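Local coordinates for tail spike protein (Acinetobacter phage vB_AbaP_AS12, PDB 6EU4) that serves as the trimeric tailspike of the phage and probably recognises, and may depolymerise, the capsular polysaccharide of its Acinetobacter baumannii host, at residues A[388-394]-A[423-428]; A[403-409]-A[438-444]; A[334-339]-A[367-372]. Residues are numbered along the deposited sequence.

Contact 1: A[388-394]-A[423-428]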
loop_
_atom_site.group_PDB
_atom_site.type_symbol
_atom_site.label_atom_id
_atom_site.label_comp_id
_atom_site.label_asym_id
_atom_site.label_seq_id
_atom_site.Cartn_x
_atom_site.Cartn_y
_atom_site.Cartn_z
ATOM N N PHE A 388 7.577 5.028 -15.496
ATOM C CA PHE A 388 8.901 4.408 -15.649
ATOM C C PHE A 388 9.660 5.062 -16.790
ATOM O O PHE A 388 9.322 4.868 -17.968
ATOM C CB PHE A 388 8.761 2.914 -15.873
ATOM C CG PHE A 388 8.190 2.193 -14.688
ATOM C CD1 PHE A 388 6.817 2.046 -14.548
ATOM C CD2 PHE A 388 9.024 1.705 -13.689
ATOM C CE1 PHE A 388 6.290 1.384 -13.455
ATOM C CE2 PHE A 388 8.510 1.071 -12.591
ATOM C CZ PHE A 388 7.139 0.913 -12.459
ATOM N N GLY A 389 10.707 5.796 -16.425
ATOM C CA GLY A 389 11.472 6.606 -17.348
ATOM C C GLY A 389 12.521 5.816 -18.109
ATOM O O GLY A 389 13.684 6.226 -18.160
ATOM N N PHE A 390 12.121 4.694 -18.723
ATOM C CA PHE A 390 13.024 3.941 -19.584
ATOM C C PHE A 390 13.281 4.782 -20.834
ATOM O O PHE A 390 12.341 5.121 -21.558
ATOM C CB PHE A 390 12.401 2.597 -19.957
ATOM C CG PHE A 390 12.025 1.739 -18.763
ATOM C CD1 PHE A 390 12.898 1.575 -17.696
ATOM C CD2 PHE A 390 10.806 1.101 -18.727
ATOM C CE1 PHE A 390 12.543 0.797 -16.603
ATOM C CE2 PHE A 390 10.438 0.325 -17.660
ATOM C CZ PHE A 390 11.287 0.174 -16.583
ATOM N N ALA A 391 14.544 5.144 -21.077
ATOM C CA ALA A 391 14.829 6.196 -22.051
ATOM C C ALA A 391 14.592 5.751 -23.483
ATOM O O ALA A 391 14.292 6.599 -24.337
ATOM C CB ALA A 391 16.275 6.684 -21.899
ATOM N N TYR A 392 14.766 4.460 -23.784
ATOM C CA TYR A 392 14.960 4.024 -25.164
ATOM C C TYR A 392 13.977 2.952 -25.629
ATOM O O TYR A 392 13.751 1.940 -24.955
ATOM C CB TYR A 392 16.377 3.477 -25.373
ATOM C CG TYR A 392 17.464 4.425 -24.916
ATOM C CD1 TYR A 392 17.484 5.755 -25.321
ATOM C CD2 TYR A 392 18.432 4.001 -24.032
ATOM C CE1 TYR A 392 18.459 6.607 -24.883
ATOM C CE2 TYR A 392 19.398 4.845 -23.583
ATOM C CZ TYR A 392 19.410 6.144 -23.998
ATOM O OH TYR A 392 20.405 6.970 -23.545
ATOM N N ASN A 393 13.479 3.145 -26.844
ATOM C CA ASN A 393 12.916 2.068 -27.645
ATOM C C ASN A 393 13.668 2.050 -28.970
ATOM O O ASN A 393 14.668 2.765 -29.143
ATOM C CB ASN A 393 11.388 2.200 -27.784
ATOM C CG ASN A 393 10.958 3.381 -28.626
ATOM O OD1 ASN A 393 11.740 3.935 -29.414
ATOM N ND2 ASN A 393 9.678 3.751 -28.496
ATOM N N SER A 394 13.247 1.178 -29.896
ATOM C CA SER A 394 14.129 0.877 -31.022
ATOM C C SER A 394 14.265 2.043 -31.995
ATOM O O SER A 394 15.219 2.051 -32.790
ATOM C CB SER A 394 13.667 -0.369 -31.794
ATOM O OG SER A 394 12.422 -0.140 -32.435
ATOM N N PHE A 423 5.149 5.149 -19.394
ATOM C CA PHE A 423 6.539 4.978 -19.781
ATOM C C PHE A 423 7.001 6.210 -20.537
ATOM O O PHE A 423 6.218 6.852 -21.243
ATOM C CB PHE A 423 6.711 3.739 -20.658
ATOM C CG PHE A 423 6.196 2.493 -20.016
ATOM C CD1 PHE A 423 6.985 1.789 -19.132
ATOM C CD2 PHE A 423 4.904 2.056 -20.255
ATOM C CE1 PHE A 423 6.505 0.680 -18.478
ATOM C CE2 PHE A 423 4.421 0.917 -19.624
ATOM C CZ PHE A 423 5.232 0.230 -18.739
ATOM N N ALA A 424 8.298 6.512 -20.421
ATOM C CA ALA A 424 8.834 7.720 -21.037
ATOM C C ALA A 424 8.691 7.687 -22.552
ATOM O O ALA A 424 8.442 8.729 -23.174
ATOM C CB ALA A 424 10.306 7.919 -20.651
ATOM N N VAL A 425 8.864 6.514 -23.160
ATOM C CA VAL A 425 8.674 6.340 -24.597
ATOM C C VAL A 425 7.804 5.111 -24.820
ATOM O O VAL A 425 7.721 4.223 -23.960
ATOM C CB VAL A 425 10.020 6.216 -25.346
ATOM C CG1 VAL A 425 10.856 7.449 -25.101
ATOM C CG2 VAL A 425 10.819 4.990 -24.924
ATOM N N PRO A 426 7.164 5.024 -25.978
ATOM C CA PRO A 426 6.152 3.985 -26.199
ATOM C C PRO A 426 6.705 2.568 -26.193
ATOM O O PRO A 426 7.775 2.286 -26.741
ATOM C CB PRO A 426 5.600 4.333 -27.586
ATOM C CG PRO A 426 5.925 5.754 -27.815
ATOM C CD PRO A 426 7.165 6.046 -27.054
ATOM N N LEU A 427 5.908 1.664 -25.625
ATOM C CA LEU A 427 6.128 0.239 -25.802
ATOM C C LEU A 427 5.882 -0.157 -27.249
ATOM O O LEU A 427 5.167 0.526 -27.984
ATOM C CB LEU A 427 5.211 -0.552 -24.882
ATOM C CG LEU A 427 5.256 -0.233 -23.392
ATOM C CD1 LEU A 427 4.444 -1.260 -22.639
ATOM C CD2 LEU A 427 6.690 -0.229 -22.840
ATOM N N GLU A 428 6.524 -1.242 -27.682
ATOM C CA GLU A 428 6.524 -1.585 -29.094
ATOM C C GLU A 428 5.699 -2.807 -29.459
ATOM O O GLU A 428 5.079 -2.813 -30.530
ATOM C CB GLU A 428 7.958 -1.782 -29.570
ATOM C CG GLU A 428 8.770 -0.519 -29.426
ATOM C CD GLU A 428 10.110 -0.617 -30.103
ATOM O OE1 GLU A 428 10.157 -0.676 -31.356
ATOM O OE2 GLU A 428 11.114 -0.658 -29.373
HETATM O O HOH W 1 9.840 4.112 -21.763
#

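Contact 2: A[403-409]-A[438-444]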
loop_
_atom_site.group_PDB
_atom_site.type_symbol
_atom_site.label_atom_id
_atom_site.label_comp_id
_atom_site.label_asym_id
_atom_site.label_seq_id
_atom_site.Cartn_x
_atom_site.Cartn_y
_atom_site.Cartn_z
ATOM N N CYS A 403 18.442 -0.794 -27.391
ATOM C CA CYS A 403 17.399 -0.727 -26.381
ATOM C C CYS A 403 17.058 -2.110 -25.821
ATOM O O CYS A 403 17.245 -3.144 -26.475
ATOM C CB CYS A 403 16.141 -0.067 -26.949
ATOM S SG CYS A 403 15.188 -1.086 -28.107
ATOM N N SER A 404 16.572 -2.112 -24.585
ATOM C CA SER A 404 16.139 -3.320 -23.910
ATOM C C SER A 404 14.693 -3.661 -24.269
ATOM O O SER A 404 13.939 -2.840 -24.812
ATOM C CB SER A 404 16.245 -3.162 -22.399
ATOM O OG SER A 404 15.214 -2.317 -21.903
ATOM N N ALA A 405 14.298 -4.879 -23.900
ATOM C CA ALA A 405 12.893 -5.220 -23.766
ATOM C C ALA A 405 12.297 -4.566 -22.508
ATOM O O ALA A 405 13.012 -4.177 -21.581
ATOM C CB ALA A 405 12.729 -6.741 -23.682
ATOM N N LEU A 406 10.964 -4.422 -22.479
ATOM C CA LEU A 406 10.315 -4.072 -21.217
ATOM C C LEU A 406 10.379 -5.245 -20.257
ATOM O O LEU A 406 10.765 -5.091 -19.095
ATOM C CB LEU A 406 8.852 -3.654 -21.412
ATOM C CG LEU A 406 8.080 -3.400 -20.100
ATOM C CD1 LEU A 406 8.743 -2.209 -19.359
ATOM C CD2 LEU A 406 6.594 -3.112 -20.318
ATOM N N ALA A 407 10.036 -6.437 -20.733
ATOM C CA ALA A 407 9.937 -7.577 -19.837
ATOM C C ALA A 407 10.174 -8.882 -20.571
ATOM O O ALA A 407 9.844 -9.025 -21.750
ATOM C CB ALA A 407 8.573 -7.638 -19.163
ATOM N N TYR A 408 10.763 -9.824 -19.837
ATOM C CA TYR A 408 10.883 -11.217 -20.211
ATOM C C TYR A 408 10.251 -12.026 -19.099
ATOM O O TYR A 408 10.595 -11.837 -17.926
ATOM C CB TYR A 408 12.335 -11.635 -20.386
ATOM C CG TYR A 408 12.484 -13.092 -20.740
ATOM C CD1 TYR A 408 11.982 -13.585 -21.930
ATOM C CD2 TYR A 408 13.128 -13.969 -19.887
ATOM C CE1 TYR A 408 12.113 -14.896 -22.270
ATOM C CE2 TYR A 408 13.272 -15.305 -20.237
ATOM C CZ TYR A 408 12.770 -15.748 -21.428
ATOM O OH TYR A 408 12.878 -17.075 -21.789
ATOM N N VAL A 409 9.317 -12.896 -19.464
ATOM C CA VAL A 409 8.485 -13.607 -18.505
ATOM C C VAL A 409 8.548 -15.088 -18.841
ATOM O O VAL A 409 8.161 -15.490 -19.943
ATOM C CB VAL A 409 7.026 -13.106 -18.529
ATOM C CG1 VAL A 409 6.279 -13.611 -17.310
ATOM C CG2 VAL A 409 6.960 -11.578 -18.602
ATOM N N PHE A 438 16.698 -9.318 -26.981
ATOM C CA PHE A 438 15.621 -8.533 -27.550
ATOM C C PHE A 438 16.138 -7.242 -28.167
ATOM O O PHE A 438 17.217 -6.745 -27.821
ATOM C CB PHE A 438 14.583 -8.268 -26.464
ATOM C CG PHE A 438 14.236 -9.527 -25.710
ATOM C CD1 PHE A 438 13.458 -10.497 -26.314
ATOM C CD2 PHE A 438 14.754 -9.777 -24.451
ATOM C CE1 PHE A 438 13.194 -11.703 -25.667
ATOM C CE2 PHE A 438 14.463 -10.975 -23.793
ATOM C CZ PHE A 438 13.704 -11.925 -24.407
ATOM N N THR A 439 15.349 -6.709 -29.110
ATOM C CA THR A 439 15.728 -5.493 -29.821
ATOM C C THR A 439 14.608 -4.467 -29.885
ATOM O O THR A 439 14.738 -3.465 -30.604
ATOM C CB THR A 439 16.188 -5.845 -31.243
ATOM O OG1 THR A 439 15.106 -6.459 -31.950
ATOM C CG2 THR A 439 17.368 -6.814 -31.217
ATOM N N LYS A 440 13.515 -4.689 -29.168
ATOM C CA LYS A 440 12.446 -3.712 -29.051
ATOM C C LYS A 440 11.962 -3.659 -27.611
ATOM O O LYS A 440 12.084 -4.627 -26.861
ATOM C CB LYS A 440 11.272 -4.055 -29.981
ATOM C CG LYS A 440 11.631 -4.024 -31.461
ATOM C CD LYS A 440 10.401 -4.286 -32.307
ATOM C CE LYS A 440 10.657 -3.999 -33.782
ATOM N NZ LYS A 440 11.779 -4.786 -34.288
ATOM N N LEU A 441 11.380 -2.515 -27.239
ATOM C CA LEU A 441 10.860 -2.306 -25.889
ATOM C C LEU A 441 9.497 -2.990 -25.811
ATOM O O LEU A 441 8.436 -2.361 -25.836
ATOM C CB LEU A 441 10.787 -0.817 -25.574
ATOM C CG LEU A 441 10.401 -0.446 -24.142
ATOM C CD1 LEU A 441 11.506 -0.877 -23.160
ATOM C CD2 LEU A 441 10.139 1.064 -24.043
ATOM N N GLY A 442 9.545 -4.322 -25.727
ATOM C CA GLY A 442 8.351 -5.142 -25.741
ATOM C C GLY A 442 8.254 -6.064 -24.536
ATOM O O GLY A 442 9.159 -6.136 -23.698
ATOM N N VAL A 443 7.124 -6.762 -24.477
ATOM C CA VAL A 443 6.855 -7.768 -23.460
ATOM C C VAL A 443 6.932 -9.132 -24.122
ATOM O O VAL A 443 6.119 -9.448 -24.990
ATOM C CB VAL A 443 5.479 -7.559 -22.817
ATOM C CG1 VAL A 443 5.221 -8.671 -21.803
ATOM C CG2 VAL A 443 5.415 -6.197 -22.156
ATOM N N TYR A 444 7.903 -9.932 -23.715
ATOM C CA TYR A 444 8.163 -11.229 -24.327
ATOM C C TYR A 444 7.966 -12.311 -23.280
ATOM O O TYR A 444 8.522 -12.214 -22.186
ATOM C CB TYR A 444 9.584 -11.271 -24.874
ATOM C CG TYR A 444 9.775 -10.165 -25.883
ATOM C CD1 TYR A 444 9.173 -10.253 -27.137
ATOM C CD2 TYR A 444 10.479 -9.018 -25.572
ATOM C CE1 TYR A 444 9.310 -9.231 -28.079
ATOM C CE2 TYR A 444 10.621 -7.996 -26.495
ATOM C CZ TYR A 444 10.023 -8.105 -27.739
ATOM O OH TYR A 444 10.170 -7.074 -28.647
#

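Contact 3: A[334-339]-A[367-372]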
loop_
_atom_site.group_PDB
_atom_site.type_symbol
_atom_site.label_atom_id
_atom_site.label_comp_id
_atom_site.label_asym_id
_atom_site.label_seq_id
_atom_site.Cartn_x
_atom_site.Cartn_y
_atom_site.Cartn_z
ATOM N N ALA A 334 21.774 -0.054 -15.741
ATOM C CA ALA A 334 21.718 -1.442 -15.307
ATOM C C ALA A 334 21.159 -2.320 -16.414
ATOM O O ALA A 334 20.410 -1.866 -17.273
ATOM C CB ALA A 334 20.844 -1.589 -14.065
ATOM N N GLN A 335 21.508 -3.604 -16.363
ATOM C CA GLN A 335 20.956 -4.542 -17.334
ATOM C C GLN A 335 19.485 -4.822 -17.059
ATOM O O GLN A 335 18.695 -4.966 -17.995
ATOM C CB GLN A 335 21.752 -5.839 -17.331
ATOM C CG GLN A 335 21.327 -6.792 -18.440
ATOM C CD GLN A 335 22.112 -8.089 -18.381
ATOM O OE1 GLN A 335 23.338 -8.071 -18.291
ATOM N NE2 GLN A 335 21.408 -9.213 -18.385
ATOM N N ASN A 336 19.104 -4.931 -15.790
ATOM C CA ASN A 336 17.707 -5.078 -15.407
ATOM C C ASN A 336 17.327 -3.979 -14.430
ATOM O O ASN A 336 18.146 -3.548 -13.615
ATOM C CB ASN A 336 17.400 -6.412 -14.689
ATOM C CG ASN A 336 17.855 -7.668 -15.442
ATOM O OD1 ASN A 336 18.386 -8.582 -14.811
ATOM N ND2 ASN A 336 17.606 -7.752 -16.744
ATOM N N PHE A 337 16.062 -3.567 -14.489
ATOM C CA PHE A 337 15.490 -2.765 -13.416
ATOM C C PHE A 337 15.164 -3.670 -12.237
ATOM O O PHE A 337 15.645 -3.446 -11.125
ATOM C CB PHE A 337 14.253 -2.024 -13.928
ATOM C CG PHE A 337 13.497 -1.236 -12.886
ATOM C CD1 PHE A 337 13.795 0.100 -12.652
ATOM C CD2 PHE A 337 12.432 -1.813 -12.213
ATOM C CE1 PHE A 337 13.077 0.831 -11.729
ATOM C CE2 PHE A 337 11.711 -1.111 -11.279
ATOM C CZ PHE A 337 12.018 0.229 -11.041
ATOM N N LEU A 338 14.406 -4.735 -12.493
ATOM C CA LEU A 338 14.060 -5.737 -11.504
ATOM C C LEU A 338 14.410 -7.092 -12.084
ATOM O O LEU A 338 13.949 -7.445 -13.177
ATOM C CB LEU A 338 12.580 -5.693 -11.153
ATOM C CG LEU A 338 12.071 -6.885 -10.315
ATOM C CD1 LEU A 338 12.750 -6.942 -8.959
ATOM C CD2 LEU A 338 10.549 -6.772 -10.172
ATOM N N TYR A 339 15.245 -7.827 -11.368
ATOM C CA TYR A 339 15.401 -9.259 -11.562
ATOM C C TYR A 339 14.599 -9.959 -10.468
ATOM O O TYR A 339 14.899 -9.797 -9.284
ATOM C CB TYR A 339 16.872 -9.668 -11.496
ATOM C CG TYR A 339 17.051 -11.154 -11.622
ATOM C CD1 TYR A 339 17.133 -11.749 -12.865
ATOM C CD2 TYR A 339 17.114 -11.971 -10.494
ATOM C CE1 TYR A 339 17.288 -13.133 -12.999
ATOM C CE2 TYR A 339 17.273 -13.346 -10.615
ATOM C CZ TYR A 339 17.343 -13.918 -11.870
ATOM O OH TYR A 339 17.486 -15.285 -12.011
ATOM N N ASN A 367 17.938 -16.415 -17.517
ATOM C CA ASN A 367 18.072 -15.597 -16.321
ATOM C C ASN A 367 19.134 -14.516 -16.469
ATOM O O ASN A 367 19.606 -13.980 -15.468
ATOM C CB ASN A 367 18.390 -16.458 -15.093
ATOM C CG ASN A 367 19.725 -17.173 -15.192
ATOM O OD1 ASN A 367 20.343 -17.236 -16.252
ATOM N ND2 ASN A 367 20.165 -17.749 -14.075
ATOM N N ASN A 368 19.519 -14.189 -17.697
ATOM C CA ASN A 368 20.547 -13.177 -17.938
ATOM C C ASN A 368 20.236 -12.549 -19.299
ATOM O O ASN A 368 20.716 -13.019 -20.333
ATOM C CB ASN A 368 21.928 -13.815 -17.918
ATOM C CG ASN A 368 23.039 -12.807 -18.059
ATOM O OD1 ASN A 368 22.840 -11.604 -17.895
ATOM N ND2 ASN A 368 24.238 -13.300 -18.321
ATOM N N ASN A 369 19.388 -11.521 -19.300
ATOM C CA ASN A 369 18.923 -10.992 -20.577
ATOM C C ASN A 369 18.584 -9.510 -20.474
ATOM O O ASN A 369 18.548 -8.926 -19.391
ATOM C CB ASN A 369 17.738 -11.799 -21.104
ATOM C CG ASN A 369 16.639 -11.964 -20.069
ATOM O OD1 ASN A 369 15.969 -11.007 -19.704
ATOM N ND2 ASN A 369 16.452 -13.193 -19.596
ATOM N N ASN A 370 18.386 -8.890 -21.640
ATOM C CA ASN A 370 18.274 -7.429 -21.693
ATOM C C ASN A 370 16.810 -7.008 -21.603
ATOM O O ASN A 370 16.198 -6.548 -22.560
ATOM C CB ASN A 370 18.957 -6.862 -22.933
ATOM C CG ASN A 370 18.242 -7.184 -24.269
ATOM O OD1 ASN A 370 17.798 -8.315 -24.536
ATOM N ND2 ASN A 370 18.186 -6.172 -25.135
ATOM N N SER A 371 16.278 -7.129 -20.383
ATOM C CA SER A 371 14.911 -6.756 -20.081
ATOM C C SER A 371 14.856 -5.887 -18.833
ATOM O O SER A 371 15.608 -6.095 -17.878
ATOM C CB SER A 371 14.026 -7.999 -19.891
ATOM O OG SER A 371 14.492 -8.854 -18.854
HETATM N N MSE A 372 13.937 -4.931 -18.817
HETATM C CA MSE A 372 13.799 -4.122 -17.613
HETATM C C MSE A 372 13.226 -4.943 -16.461
HETATM O O MSE A 372 13.720 -4.845 -15.329
HETATM C CB MSE A 372 12.943 -2.886 -17.865
HETATM C CG MSE A 372 13.650 -1.827 -18.701
HETATM SE SE MSE A 372 15.230 -1.043 -17.797
HETATM C CE MSE A 372 16.627 -2.233 -18.485
HETATM O O HOH W 2 25.239 -9.736 -17.326
HETATM O O HOH W 3 18.569 -10.873 -16.601
#

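Contact 1: A[388-394]-A[423-428]
The two carboxylate oxygens of Glu428 bind Ser394 at both its backbone N and its hydroxyl: OE2 accepts from Ser394 N at 2.9 Å and OE1 from Ser394 OG at 2.6 Å. OE2 is also hydrogen-bonded to Leu441 N, in the 438-444 segment of contact 2. Beside this pair, Asn393 ND2 donates to Pro426 O at 3.0 Å, nearly linear at 173°. At the other end the ends of strands 387-390 and 422-423 pair in parallel through one bridge, Phe388 with Phe423 (CA to CA 4.8 Å), and Ala424 N is bonded to Phe388 O at 3.1 Å. This is the rung-to-rung ladder of a right-handed parallel beta-helix, here leaving the sheet for a loop; Gly389 centres an inverse gamma turn. Where direct backbone bonding stops, water 1 donates to Phe390 O (2.7 Å) and accepts from Val425 N (2.9 Å). Inward, Phe423 CD1 lies 3.9 Å from both Phe388 CB and Phe390 CD2, and Leu406 touches Phe390 and Phe423.

Contact 2: A[403-409]-A[438-444]
The two segments run parallel, with bridges pairing Ala407 with Val443 (CA to CA 4.8 Å) and Tyr408 with Tyr444 (4.9 Å between their CA atoms). Hydrogen bonds pass back and forth: Ala407 N to Gly442 O at 3.1 Å, Tyr444 N to Ala407 O at 2.9 Å, and Val409 N to Tyr444 O at 2.9 Å. The chain turns a corner at Leu406, so that Leu406 N also points at Gly442 O, 2.8 Å away but bent to 126° and therefore weak. Before the corner the segments come together without such a ladder. Ala405 and Leu441 have their CA atoms only 4.1 Å apart, and CA-H...O contacts, Leu441 CA to Ser404 O and Ala405 CA to Lys440 O, both 3.3 Å, take over; Leu441 centres an inverse gamma turn.

The bridged pairs put their side chains on two faces. Ala407 and Val443 share one, where both touch Phe415, and Leu406 CD2 meets Val443 CG2 at 3.8 Å. Tyr408 and Tyr444 lie on the other. There Tyr408 CD1 approaches Phe438 CZ to 3.4 Å, the rings inclined at 36° with centroids 5.6 Å apart, while Ala405 CB rests 3.7 Å from both Phe438 CB and Tyr444 CD2, at the edge of the tyrosine ring. The Tyr444 hydroxyl is bonded to Glu429.

All four hydrogen bonds between the segments are backbone to backbone, and their side chains meet through apolar contacts: successive rungs of the beta-helix are thus joined by main-chain pairing, with aliphatic contacts on the Ala407/Val443 face and aromatic contacts on the Tyr408/Tyr444 face.

Contact 3: A[334-339]-A[367-372]
Four of the six hydrogen bonds between the segments come from two side-chain amides. Gln335 NE2 gives to Asn368 OD1 (2.8 Å, 170°) and to Asn369 O (3.0 Å), while Asn336 ND2 gives to Ser371 O (2.8 Å) and, weakly at 132°, to the same Asn369 O (3.0 Å). Water 2 donates to Gln335 OE1 (2.7 Å) and Asn368 OD1 (3.1 Å); water 3 donates to Asn336 OD1 (2.9 Å) while accepting from Asn369 N (2.9 Å). Ser371 OG donates to Asn369 OD1 at 2.7 Å. Met372 O, of a selenomethionine, takes Leu338 N (2.9 Å, 167°) and, weakly at 129°, Phe337 N (2.8 Å). Asn370 OD1 is bonded to Phe438 N, and Tyr339 OH to Glu341. The one apolar side-chain contact is Phe337 CB to Met372 SE at 4.1 Å, though Met372 is the residue most covered, its CE 3.5 Å from Gln335 O. Corners at Gln335, Phe337 and Met372, held by hydrogen bonds from side-chain amides and backbone N-H groups, fit the parallel beta-helix seen in many phage tailspikes.

Overall arrangement
All three contacts join neighbouring coils of one beta-helix, 28 or 29 residues apart in sequence. Contacts 2 and 3 are buried and adjoin directly: strands 371-376 and 405-409 are neighbours in the sheet, and Ala405 N is probably bonded to Asn370 O at 2.9 Å. Contact 1 is partly buried; its loop carries Glu428 to contact 2, whereas Phe390 CE1 packs 3.5 Å from Met372 SE of contact 3. In sequence, contacts 1 and 2 interleave, while contact 3 closes before either opens. Chemistry follows place: backbone pairing with apolar faces in contact 2, an amide and water network at the corners of contact 3, and carboxylate and side-chain amide hydrogen bonds, beside phenylalanine packing, in the more exposed contact 1.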